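Local atomic coordinates of PipY (Synechococcus elongatus, PDB entry 5NM8), a protein that binds pyridoxal 5'-phosphate in a TIM-barrel fold of the YggS/PROSC family and is probably involved in homeostasis of this cofactor. Residues 42-47 / 63-68; 132-137 / 176-181; 147-152 / 184-189; 193-198 / 209-214. All blocks are in the same frame, centred on the assembly; numbering follows the deposited sequence. Where two conformers were deposited one is given.

Interaction 1 of 4, residues 42-47 / 63-68; sequences RHFGEN and PDLTWH. With PLP (pyridoxal-5'-phosphate), chain C.
R42 to G45 run beside L65 to H68 as neighbouring parallel strands, the first and last strands of a beta-alpha-beta unit of the TIM barrel whose helix 49-58 makes the crossover. Their axes approach to 4.7 Å at 29°, and four backbone bonds join them: T66 N to R42 O, F44 N to T66 O, H68 N to F44 O and E46 N to H68 O. On the face carrying H43, T66 and H68, the two imidazoles meet rim to rim, with H43 ND1 2.9 Å from H68 NE2 in a hydrogen bond whose donor may be either ring. H68 ND1 is bonded to a further histidine, H89. T66 CG2 lies 3.4 Å from H43 ND1. On the opposite face, that of F44 and W67, the contacts are mostly apolar: F44 CE2 touches L65 CD2 at 3.7 Å, F44 CB sits over one face of the W67 indole, and E46 CG reaches its edge at CZ3. At the strand entrance R42, bent at chi2 (-60°), turns NE to D64 OD2 at 2.6 Å in a salt bridge. Shortening this arginine to an alanine would probably leave D64, bonded through OD1 to Y37, without its cationic mate, and the Y37 ring without the guanidinium against it. Past the pairing, in one of its two conformers N47 ND2 donates to PLP O3 at 2.8 Å.

Interaction 2 of 4, residues 132-137 / 176-181; sequences DLRAEL and AELQQQ
Q181 stretches across to R134 because its CG swings away from its own backbone N (chi1 -161°) and the chain stays extended beyond. Its NE2 donates to the backbone oxygen R134 O at 3.0 Å; the acceptor lies in the amide plane, but the N-H...O angle is only 143° and the donor is tilted from the carbonyl plane. The other end of the same amide, Q181 OE1, rests against the R134 aliphatic chain, 3.5 Å from CG. R134 bends at chi3, and its NH1 faces E177 OE1 across a long salt bridge of 4.0 Å. A water lies between them and donates to E177 OE1; its link to R134 NH1 is implausibly short and so doubtful. Helices 130-141 and 161-181 belong to the outer helical layer of the TIM barrel, and here they run side by side, nearly parallel at 22°, with axes 10.6 Å apart. Below these polar groups the leucines pack together. L178 splits its two methyls between partners: CD1 meets L133 CD2 at 3.8 Å, whereas CD2 touches both R134 CG and L137 CD2. That L137 methyl also lies 3.7 Å from the backbone oxygen L178 O and packs against the Q181 amide, while L133 and R134 both reach F174, earlier on helix 161-181.

Interaction 3 of 4, residues 147-152 / 184-189; sequences QIRGLM and QLRLTE
Strand 147-152 of the TIM-barrel sheet is met here by the loop that leads from helix 161-181 into strand 189-191, and the first parallel bridge between the two strands forms at G150 and E189. R149 O accepts from E189 N at 2.9 Å, in the carbonyl plane, and L151 N donates to E189 O at 3.3 Å. G150 CA passes 3.2 Å from E189 O, where a beta carbon would clash. Before the bridge L187 centres an inverse gamma turn, and a water links I148 O to R186 N. R149 folds back through bends at chi2 (-53°) and chi3 (-66°), laying its guanidinium along the loop. NH2 bonds T188 OG1 at 3.3 Å, NE makes a weak bond to R186 O, and T188 OG1 in turn donates to E189 OE2. That carboxylate oxygen lies well out of the R149 plane, 3.9 Å from NH2, so it offers charge without a directed N-H; E189 OE1 is held by T207. R186 runs alongside, its CD over one face of the R149 guanidinium, the two planes 15° apart and R149 NH2 3.5 Å from R186 NH1, two like charges that the nearby E189 may ease. A leucine in place of R149 would probably leave T188 OG1 without this donor and E189 OE2 without its nearby positive charge. On the apolar side I148 CG2 meets L187 CD2, and I148 CB meets L185 CD2. The contact closes the beta-alpha-beta unit of strand 147-152, helix 161-181 and strand 189-191, the repeating unit of a TIM barrel.

Interaction 4 of 4, residues 193-198 / 209-214; sequences GMSSDW and IRVGTQ. With PLP (pyridoxal-5'-phosphate), chain C.
The W198 indole presents its edge to Q214: NE1 donates to Q214 OE1 at 3.1 Å, the acceptor close to the ring plane and the amide turned 51° from the ring. Oblique to the indole, I209 CD1 lies 3.9 Å from W198 CE3 and V211 CG2 3.9 Å from W198 CD1. The R210 guanidinium works through its edge, where NE donates almost straight (174°) to the pyridine nitrogen, PLP N1, at 3.0 Å. M194 SD comes to the guanidinium edge at R210 NH2, 3.2 Å away, while M194 CE reaches the cofactor near O4P. A bend at chi3 (-36°) turns the R210 head to the ring nitrogen, and S191 takes its NH1. This is the cofactor site of the TIM barrel, built from the loop after strand 189-191 and the passage from strand 208-211 into helix 213-216. Phosphate oxygen O1P takes three bonds, from S195 N, S195 OG and G212 N, and O3P takes two, from T213 N and T213 OG1. Of the backbone donors, G212 N and T213 N lie just before and at the first turn of helix 213-216, whose dipole may help stabilise the anion. A beta carbon at G212 would clash with PLP O3P. S195 OG both donates to PLP O1P at 2.6 Å and accepts from Q214 N at 3.0 Å. Earlier in the strand, R210 N donates to G193 O.

Overall arrangement
All four contacts belong to one TIM-barrel domain, and interactions 1, 3 and 4 share its parallel sheet. Along the chain interaction 1 closes first; interactions 2 and 3 then alternate their segments, and interaction 4 comes last. Interactions 2 and 3 have centres 11 Å apart and are joined by Q179, whose amide reaches the backbone of L185 and L187, so helix 161-181 is tied to the loop entering strand 189-191. Interactions 1 and 4, with centres 16 Å apart, do not touch but hold the same cofactor through N47 and through S195, R210, G212 and T213. M152 of interaction 3 packs on R210, linking that strand to the cofactor site, whereas interaction 2 lies away from it.

Interaction 1 of 4, residues 42-47 / 63-68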
# COMPACT_ATOMS: atom_id res chain seq x y z
N ARG A 42 2.31 0.69 -14.50
CA ARG A 42 1.21 1.59 -14.28
C ARG A 42 0.96 1.98 -12.80
O ARG A 42 0.42 3.02 -12.57
CB ARG A 42 -0.07 0.93 -14.85
CG ARG A 42 -0.05 0.73 -16.39
CD ARG A 42 0.09 2.08 -17.13
NE ARG A 42 0.10 1.91 -18.60
CZ ARG A 42 1.18 1.72 -19.34
NH1 ARG A 42 2.37 1.66 -18.82
NH2 ARG A 42 1.04 1.59 -20.67
N HIS A 43 1.35 1.14 -11.85
CA HIS A 43 1.08 1.34 -10.40
C HIS A 43 2.34 1.94 -9.78
O HIS A 43 3.38 1.37 -9.85
CB HIS A 43 0.72 -0.01 -9.77
CG HIS A 43 -0.61 -0.54 -10.19
ND1 HIS A 43 -1.77 -0.22 -9.52
CD2 HIS A 43 -0.98 -1.34 -11.22
CE1 HIS A 43 -2.80 -0.81 -10.11
NE2 HIS A 43 -2.35 -1.48 -11.16
N PHE A 44 2.22 3.13 -9.22
CA PHE A 44 3.29 3.85 -8.61
C PHE A 44 2.91 4.23 -7.18
O PHE A 44 1.77 4.59 -6.88
CB PHE A 44 3.67 5.07 -9.40
CG PHE A 44 4.25 4.69 -10.76
CD1 PHE A 44 5.58 4.39 -10.87
CD2 PHE A 44 3.42 4.52 -11.86
CE1 PHE A 44 6.16 4.00 -12.10
CE2 PHE A 44 3.96 4.13 -13.10
CZ PHE A 44 5.35 3.91 -13.20
N GLY A 45 3.90 4.16 -6.31
CA GLY A 45 3.69 4.46 -4.88
C GLY A 45 4.55 5.61 -4.42
O GLY A 45 5.76 5.70 -4.79
N GLU A 46 3.96 6.49 -3.61
CA GLU A 46 4.59 7.64 -3.00
C GLU A 46 4.32 7.65 -1.49
O GLU A 46 3.31 7.10 -1.04
CB GLU A 46 4.02 8.91 -3.62
CG GLU A 46 4.39 9.05 -5.10
CD GLU A 46 5.82 9.49 -5.37
OE1 GLU A 46 6.45 10.10 -4.44
OE2 GLU A 46 6.33 9.18 -6.50
N ASN A 47 5.19 8.27 -0.69
CA ASN A 47 4.93 8.41 0.75
C ASN A 47 4.45 9.77 1.19
O ASN A 47 3.96 9.90 2.30
CB ASN A 47 6.14 7.99 1.58
CG ASN A 47 6.35 6.51 1.56
OD1 ASN A 47 6.32 5.91 0.49
ND2 ASN A 47 6.61 5.92 2.70
N PRO A 63 -1.88 8.65 -19.35
CA PRO A 63 -3.31 8.60 -19.02
C PRO A 63 -3.77 7.61 -17.92
O PRO A 63 -4.78 7.87 -17.29
CB PRO A 63 -3.96 8.23 -20.37
CG PRO A 63 -2.91 7.48 -21.10
CD PRO A 63 -1.62 8.13 -20.71
N ASP A 64 -3.05 6.52 -17.70
CA ASP A 64 -3.60 5.35 -17.01
C ASP A 64 -2.73 4.94 -15.80
O ASP A 64 -2.50 3.76 -15.57
CB ASP A 64 -3.69 4.20 -18.00
CG ASP A 64 -2.44 4.05 -18.80
OD1 ASP A 64 -1.68 5.04 -18.86
OD2 ASP A 64 -2.20 2.96 -19.35
N LEU A 65 -2.29 5.93 -15.04
CA LEU A 65 -1.51 5.69 -13.81
C LEU A 65 -2.47 5.36 -12.68
O LEU A 65 -3.57 5.85 -12.66
CB LEU A 65 -0.67 6.91 -13.44
CG LEU A 65 0.43 7.31 -14.42
CD1 LEU A 65 1.26 8.47 -13.90
CD2 LEU A 65 1.38 6.15 -14.73
N THR A 66 -2.03 4.48 -11.77
CA THR A 66 -2.72 4.23 -10.52
C THR A 66 -1.75 4.59 -9.39
O THR A 66 -0.65 4.05 -9.34
CB THR A 66 -3.15 2.74 -10.42
OG1 THR A 66 -4.08 2.44 -11.48
CG2 THR A 66 -3.81 2.42 -9.11
N TRP A 67 -2.17 5.47 -8.50
CA TRP A 67 -1.30 6.02 -7.48
C TRP A 67 -1.66 5.41 -6.14
O TRP A 67 -2.85 5.35 -5.79
CB TRP A 67 -1.41 7.53 -7.42
CG TRP A 67 -0.81 8.24 -8.60
CD1 TRP A 67 -1.47 8.60 -9.78
CD2 TRP A 67 0.56 8.61 -8.79
NE1 TRP A 67 -0.59 9.19 -10.65
CE2 TRP A 67 0.65 9.20 -10.09
CE3 TRP A 67 1.71 8.51 -8.01
CZ2 TRP A 67 1.83 9.73 -10.58
CZ3 TRP A 67 2.95 9.00 -8.55
CH2 TRP A 67 2.97 9.59 -9.83
N HIS A 68 -0.62 5.04 -5.38
CA HIS A 68 -0.75 4.39 -4.11
C HIS A 68 -0.04 5.22 -3.08
O HIS A 68 1.15 5.49 -3.22
CB HIS A 68 -0.12 3.00 -4.17
CG HIS A 68 -0.77 2.04 -5.11
ND1 HIS A 68 -1.48 0.95 -4.69
CD2 HIS A 68 -0.74 1.97 -6.48
CE1 HIS A 68 -1.92 0.27 -5.75
NE2 HIS A 68 -1.45 0.84 -6.84
N1 PLP C . 6.85 0.67 1.04
C2 PLP C . 6.87 1.65 1.97
C2A PLP C . 5.74 1.86 2.94
C3 PLP C . 8.04 2.54 2.04
O3 PLP C . 8.10 3.53 2.97
C4 PLP C . 9.14 2.34 1.08
C4A PLP C . 10.34 3.22 1.14
C5 PLP C . 8.99 1.23 0.11
C6 PLP C . 7.84 0.46 0.15
C5A PLP C . 10.09 0.93 -0.89
O4P PLP C . 11.24 0.46 -0.15
P PLP C . 12.50 -0.18 -0.94
O1P PLP C . 11.86 -1.19 -1.88
O2P PLP C . 13.33 -0.76 0.15
O3P PLP C . 13.19 0.98 -1.66

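Interaction 2 of 4, residues 132-137 / 176-181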
# COMPACT_ATOMS: atom_id res chain seq x y z
N ASP A 132 -7.20 -3.58 18.90
CA ASP A 132 -7.90 -2.33 18.58
C ASP A 132 -8.61 -2.55 17.26
O ASP A 132 -9.76 -2.14 17.11
CB ASP A 132 -6.96 -1.13 18.42
CG ASP A 132 -6.36 -0.59 19.76
OD1 ASP A 132 -6.56 -1.22 20.83
OD2 ASP A 132 -5.64 0.47 19.72
N LEU A 133 -7.93 -3.21 16.31
CA LEU A 133 -8.52 -3.42 14.99
C LEU A 133 -9.69 -4.40 15.05
O LEU A 133 -10.75 -4.15 14.50
CB LEU A 133 -7.46 -3.87 13.98
CG LEU A 133 -7.96 -4.19 12.61
CD1 LEU A 133 -8.79 -3.02 12.07
CD2 LEU A 133 -6.75 -4.41 11.70
N ARG A 134 -9.53 -5.50 15.74
CA ARG A 134 -10.68 -6.39 15.98
C ARG A 134 -11.90 -5.68 16.59
O ARG A 134 -13.02 -5.90 16.11
CB ARG A 134 -10.29 -7.57 16.85
CG ARG A 134 -9.75 -8.73 16.06
CD ARG A 134 -9.60 -9.96 16.95
NE ARG A 134 -8.39 -9.81 17.76
CZ ARG A 134 -7.22 -10.41 17.58
NH1 ARG A 134 -7.01 -11.31 16.62
NH2 ARG A 134 -6.22 -10.14 18.43
N ALA A 135 -11.68 -4.83 17.58
CA ALA A 135 -12.75 -3.98 18.17
C ALA A 135 -13.49 -3.04 17.19
O ALA A 135 -14.67 -2.80 17.37
CB ALA A 135 -12.17 -3.15 19.32
N GLU A 136 -12.80 -2.50 16.17
CA GLU A 136 -13.39 -1.50 15.26
C GLU A 136 -13.98 -2.06 13.98
O GLU A 136 -14.50 -1.31 13.17
CB GLU A 136 -12.36 -0.47 14.82
CG GLU A 136 -11.48 0.09 15.91
CD GLU A 136 -12.10 1.14 16.77
OE1 GLU A 136 -13.35 1.28 16.76
OE2 GLU A 136 -11.31 1.82 17.47
N LEU A 137 -13.90 -3.37 13.80
CA LEU A 137 -14.30 -3.99 12.57
C LEU A 137 -15.76 -3.80 12.22
O LEU A 137 -16.04 -3.50 11.06
CB LEU A 137 -13.94 -5.50 12.61
CG LEU A 137 -13.36 -6.06 11.34
CD1 LEU A 137 -12.17 -5.27 10.84
CD2 LEU A 137 -12.99 -7.50 11.63
N ALA A 176 -7.13 -13.39 7.44
CA ALA A 176 -8.16 -14.45 7.32
C ALA A 176 -9.10 -14.43 8.50
O ALA A 176 -10.32 -14.53 8.33
CB ALA A 176 -7.52 -15.83 7.21
N GLU A 177 -8.52 -14.29 9.69
CA GLU A 177 -9.31 -14.16 10.92
C GLU A 177 -10.24 -12.94 10.90
O GLU A 177 -11.40 -13.05 11.28
CB GLU A 177 -8.40 -14.09 12.16
CG GLU A 177 -7.67 -15.41 12.44
CD GLU A 177 -6.59 -15.33 13.55
OE1 GLU A 177 -6.23 -14.22 14.01
OE2 GLU A 177 -6.09 -16.40 13.99
N LEU A 178 -9.75 -11.79 10.45
CA LEU A 178 -10.61 -10.63 10.30
C LEU A 178 -11.67 -10.86 9.24
O LEU A 178 -12.82 -10.47 9.44
CB LEU A 178 -9.83 -9.36 9.95
CG LEU A 178 -8.76 -8.89 10.91
CD1 LEU A 178 -7.96 -7.74 10.30
CD2 LEU A 178 -9.31 -8.49 12.26
N GLN A 179 -11.31 -11.51 8.12
CA GLN A 179 -12.29 -11.72 7.04
C GLN A 179 -13.51 -12.50 7.53
O GLN A 179 -14.63 -12.20 7.12
CB GLN A 179 -11.68 -12.44 5.81
CG GLN A 179 -12.65 -12.63 4.61
CD GLN A 179 -13.18 -11.32 4.02
OE1 GLN A 179 -12.67 -10.87 2.98
NE2 GLN A 179 -14.22 -10.69 4.68
N GLN A 180 -13.26 -13.49 8.38
CA GLN A 180 -14.28 -14.34 9.01
C GLN A 180 -15.16 -13.54 9.98
O GLN A 180 -16.35 -13.79 10.07
CB GLN A 180 -13.59 -15.46 9.77
CG GLN A 180 -14.50 -16.54 10.33
CD GLN A 180 -13.73 -17.80 10.76
OE1 GLN A 180 -12.56 -18.00 10.38
NE2 GLN A 180 -14.37 -18.64 11.57
N GLN A 181 -14.55 -12.60 10.70
CA GLN A 181 -15.26 -11.73 11.62
C GLN A 181 -16.03 -10.60 10.88
O GLN A 181 -16.94 -10.04 11.45
CB GLN A 181 -14.26 -11.16 12.63
CG GLN A 181 -14.82 -10.59 13.93
CD GLN A 181 -13.77 -9.79 14.71
OE1 GLN A 181 -12.66 -10.29 14.98
NE2 GLN A 181 -14.09 -8.51 15.04
O HOH W 1 -8.19 -12.78 15.07

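Interaction 3 of 4, residues 147-152 / 184-189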
# COMPACT_ATOMS: atom_id res chain seq x y z
N GLN A 147 -13.44 1.57 -0.00
CA GLN A 147 -13.37 0.16 -0.17
C GLN A 147 -12.22 -0.35 0.64
O GLN A 147 -11.03 -0.26 0.19
CB GLN A 147 -13.19 -0.18 -1.61
CG GLN A 147 -14.36 0.27 -2.44
CD GLN A 147 -14.07 0.13 -3.88
OE1 GLN A 147 -13.85 -0.98 -4.36
NE2 GLN A 147 -14.00 1.25 -4.58
N ILE A 148 -12.51 -0.95 1.77
CA ILE A 148 -11.43 -1.59 2.53
C ILE A 148 -11.06 -2.98 1.93
O ILE A 148 -11.86 -3.95 2.01
CB ILE A 148 -11.79 -1.70 4.00
CG1 ILE A 148 -12.03 -0.30 4.52
CG2 ILE A 148 -10.69 -2.42 4.79
CD1 ILE A 148 -12.57 -0.25 5.92
N ARG A 149 -9.83 -3.10 1.41
CA ARG A 149 -9.46 -4.28 0.61
C ARG A 149 -8.43 -5.19 1.21
O ARG A 149 -8.22 -6.30 0.71
CB ARG A 149 -8.96 -3.88 -0.76
CG ARG A 149 -9.93 -3.12 -1.64
CD ARG A 149 -11.30 -3.82 -1.80
NE ARG A 149 -11.09 -5.04 -2.53
CZ ARG A 149 -11.01 -5.14 -3.85
NH1 ARG A 149 -11.25 -4.09 -4.63
NH2 ARG A 149 -10.72 -6.31 -4.38
N GLY A 150 -7.78 -4.77 2.27
CA GLY A 150 -6.72 -5.58 2.80
C GLY A 150 -5.95 -4.97 3.93
O GLY A 150 -6.34 -3.93 4.49
N LEU A 151 -4.85 -5.65 4.25
CA LEU A 151 -3.90 -5.26 5.25
C LEU A 151 -2.56 -4.88 4.63
O LEU A 151 -2.18 -5.45 3.60
CB LEU A 151 -3.66 -6.40 6.23
CG LEU A 151 -4.83 -6.97 7.01
CD1 LEU A 151 -4.31 -7.91 8.09
CD2 LEU A 151 -5.69 -5.89 7.62
N MET A 152 -1.86 -3.94 5.26
CA MET A 152 -0.49 -3.58 4.94
C MET A 152 0.39 -3.88 6.13
O MET A 152 0.10 -3.43 7.24
CB MET A 152 -0.32 -2.10 4.58
CG MET A 152 1.13 -1.72 4.28
SD MET A 152 1.37 0.08 4.27
CE MET A 152 2.54 0.02 2.98
N GLN A 184 -18.90 -8.79 5.37
CA GLN A 184 -19.14 -7.63 4.50
C GLN A 184 -17.86 -7.11 3.82
O GLN A 184 -17.94 -6.54 2.74
CB GLN A 184 -19.80 -6.49 5.29
N LEU A 185 -16.69 -7.33 4.42
CA LEU A 185 -15.43 -6.76 3.86
C LEU A 185 -14.85 -7.66 2.78
O LEU A 185 -14.81 -8.83 2.96
CB LEU A 185 -14.41 -6.54 4.99
CG LEU A 185 -14.85 -5.45 6.00
CD1 LEU A 185 -13.87 -5.36 7.16
CD2 LEU A 185 -15.00 -4.09 5.35
N ARG A 186 -14.45 -7.08 1.65
CA ARG A 186 -13.72 -7.75 0.54
C ARG A 186 -12.21 -7.58 0.90
O ARG A 186 -11.52 -6.84 0.23
CB ARG A 186 -14.10 -7.05 -0.82
CG ARG A 186 -13.51 -7.63 -2.11
CD ARG A 186 -14.16 -7.12 -3.43
NE ARG A 186 -13.96 -8.11 -4.50
CZ ARG A 186 -13.71 -7.89 -5.81
NH1 ARG A 186 -13.63 -6.66 -6.34
NH2 ARG A 186 -13.53 -8.94 -6.65
N LEU A 187 -11.76 -8.27 1.94
CA LEU A 187 -10.36 -8.25 2.41
C LEU A 187 -9.47 -9.23 1.64
O LEU A 187 -8.90 -10.14 2.20
CB LEU A 187 -10.26 -8.60 3.89
CG LEU A 187 -10.64 -7.57 4.93
CD1 LEU A 187 -10.43 -8.22 6.29
CD2 LEU A 187 -9.81 -6.29 4.84
N THR A 188 -9.33 -8.99 0.36
CA THR A 188 -8.67 -9.92 -0.51
C THR A 188 -7.16 -9.65 -0.69
O THR A 188 -6.46 -10.42 -1.38
CB THR A 188 -9.35 -9.87 -1.87
OG1 THR A 188 -9.35 -8.52 -2.37
CG2 THR A 188 -10.79 -10.36 -1.72
N GLU A 189 -6.65 -8.57 -0.13
CA GLU A 189 -5.31 -8.14 -0.46
C GLU A 189 -4.36 -8.15 0.76
O GLU A 189 -4.76 -7.89 1.89
CB GLU A 189 -5.35 -6.74 -1.08
CG GLU A 189 -6.39 -6.53 -2.17
CD GLU A 189 -6.16 -7.37 -3.40
OE1 GLU A 189 -4.98 -7.63 -3.80
OE2 GLU A 189 -7.18 -7.79 -3.96
O HOH W 2 -14.42 -4.49 1.81

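Interaction 4 of 4, residues 193-198 / 209-214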
# COMPACT_ATOMS: atom_id res chain seq x y z
N GLY A 193 6.00 -6.65 1.46
CA GLY A 193 7.20 -6.97 0.73
C GLY A 193 7.75 -5.73 0.02
O GLY A 193 7.05 -5.08 -0.76
N MET A 194 9.00 -5.46 0.27
CA MET A 194 9.72 -4.36 -0.32
C MET A 194 11.00 -4.91 -0.94
O MET A 194 11.12 -6.14 -1.10
CB MET A 194 9.98 -3.31 0.74
CG MET A 194 8.68 -2.80 1.35
SD MET A 194 8.79 -2.02 3.00
CE MET A 194 10.29 -1.09 2.85
N SER A 195 11.94 -4.04 -1.32
CA SER A 195 13.10 -4.49 -2.12
C SER A 195 13.82 -5.66 -1.53
O SER A 195 14.16 -6.59 -2.23
CB SER A 195 14.10 -3.37 -2.36
OG SER A 195 13.63 -2.47 -3.35
N SER A 196 14.05 -5.63 -0.23
CA SER A 196 14.85 -6.67 0.36
C SER A 196 14.07 -7.97 0.67
O SER A 196 14.64 -9.05 0.76
CB SER A 196 15.54 -6.12 1.63
OG SER A 196 14.59 -5.96 2.69
N ASP A 197 12.77 -7.89 0.86
CA ASP A 197 12.07 -9.07 1.35
C ASP A 197 10.87 -9.49 0.51
O ASP A 197 10.07 -10.30 0.96
CB ASP A 197 11.68 -8.83 2.84
CG ASP A 197 10.88 -7.55 3.07
OD1 ASP A 197 10.28 -7.02 2.11
OD2 ASP A 197 10.82 -7.06 4.25
N TRP A 198 10.69 -8.90 -0.67
CA TRP A 198 9.49 -9.24 -1.46
C TRP A 198 9.37 -10.75 -1.78
O TRP A 198 8.27 -11.27 -1.79
CB TRP A 198 9.31 -8.33 -2.70
CG TRP A 198 10.33 -8.54 -3.69
CD1 TRP A 198 11.48 -7.84 -3.86
CD2 TRP A 198 10.33 -9.57 -4.66
NE1 TRP A 198 12.23 -8.41 -4.87
CE2 TRP A 198 11.53 -9.46 -5.39
CE3 TRP A 198 9.46 -10.62 -4.95
CZ2 TRP A 198 11.86 -10.36 -6.41
CZ3 TRP A 198 9.79 -11.51 -6.00
CH2 TRP A 198 10.99 -11.39 -6.66
N ILE A 209 3.19 -6.03 -3.90
CA ILE A 209 4.49 -5.78 -3.37
C ILE A 209 4.89 -4.37 -3.70
O ILE A 209 4.33 -3.75 -4.61
CB ILE A 209 5.56 -6.83 -3.79
CG1 ILE A 209 5.71 -6.89 -5.33
CG2 ILE A 209 5.20 -8.22 -3.26
CD1 ILE A 209 7.00 -7.64 -5.76
N ARG A 210 5.83 -3.82 -2.95
CA ARG A 210 6.12 -2.38 -3.00
C ARG A 210 7.59 -2.22 -3.13
O ARG A 210 8.32 -2.24 -2.14
CB ARG A 210 5.58 -1.65 -1.72
CG ARG A 210 4.08 -1.78 -1.51
CD ARG A 210 3.56 -1.08 -0.22
NE ARG A 210 4.55 -1.22 0.85
CZ ARG A 210 4.56 -2.14 1.81
NH1 ARG A 210 3.58 -2.98 1.98
NH2 ARG A 210 5.56 -2.13 2.66
N VAL A 211 8.07 -2.10 -4.37
CA VAL A 211 9.49 -2.13 -4.60
C VAL A 211 10.00 -0.80 -5.11
O VAL A 211 9.53 -0.29 -6.14
CB VAL A 211 9.84 -3.27 -5.58
CG1 VAL A 211 11.28 -3.27 -5.89
CG2 VAL A 211 9.50 -4.64 -4.99
N GLY A 212 11.00 -0.25 -4.43
CA GLY A 212 11.59 1.03 -4.85
C GLY A 212 13.01 0.89 -5.36
O GLY A 212 13.28 0.93 -6.58
N THR A 213 13.93 0.78 -4.42
CA THR A 213 15.37 0.73 -4.71
C THR A 213 15.78 -0.32 -5.74
O THR A 213 16.51 -0.01 -6.69
CB THR A 213 16.11 0.51 -3.40
OG1 THR A 213 15.70 1.54 -2.47
CG2 THR A 213 17.61 0.55 -3.61
N GLN A 214 15.29 -1.54 -5.62
CA GLN A 214 15.67 -2.55 -6.63
C GLN A 214 15.30 -2.15 -8.07
O GLN A 214 15.95 -2.60 -9.01
CB GLN A 214 15.09 -3.90 -6.31
CG GLN A 214 15.46 -5.01 -7.29
CD GLN A 214 14.73 -6.31 -6.99
OE1 GLN A 214 14.62 -6.73 -5.84
NE2 GLN A 214 14.23 -6.95 -8.05
N1 PLP C . 6.85 0.67 1.04
C2 PLP C . 6.87 1.65 1.97
C2A PLP C . 5.74 1.86 2.94
C3 PLP C . 8.04 2.54 2.04
O3 PLP C . 8.10 3.53 2.97
C4 PLP C . 9.14 2.34 1.08
C4A PLP C . 10.34 3.22 1.14
C5 PLP C . 8.99 1.23 0.11
C6 PLP C . 7.84 0.46 0.15
C5A PLP C . 10.09 0.93 -0.89
O4P PLP C . 11.24 0.46 -0.15
P PLP C . 12.50 -0.18 -0.94
O1P PLP C . 11.86 -1.19 -1.88
O2P PLP C . 13.33 -0.76 0.15
O3P PLP C . 13.19 0.98 -1.66
O HOH W 3 6.36 -5.03 3.81
O HOH W 4 16.60 -6.21 -4.06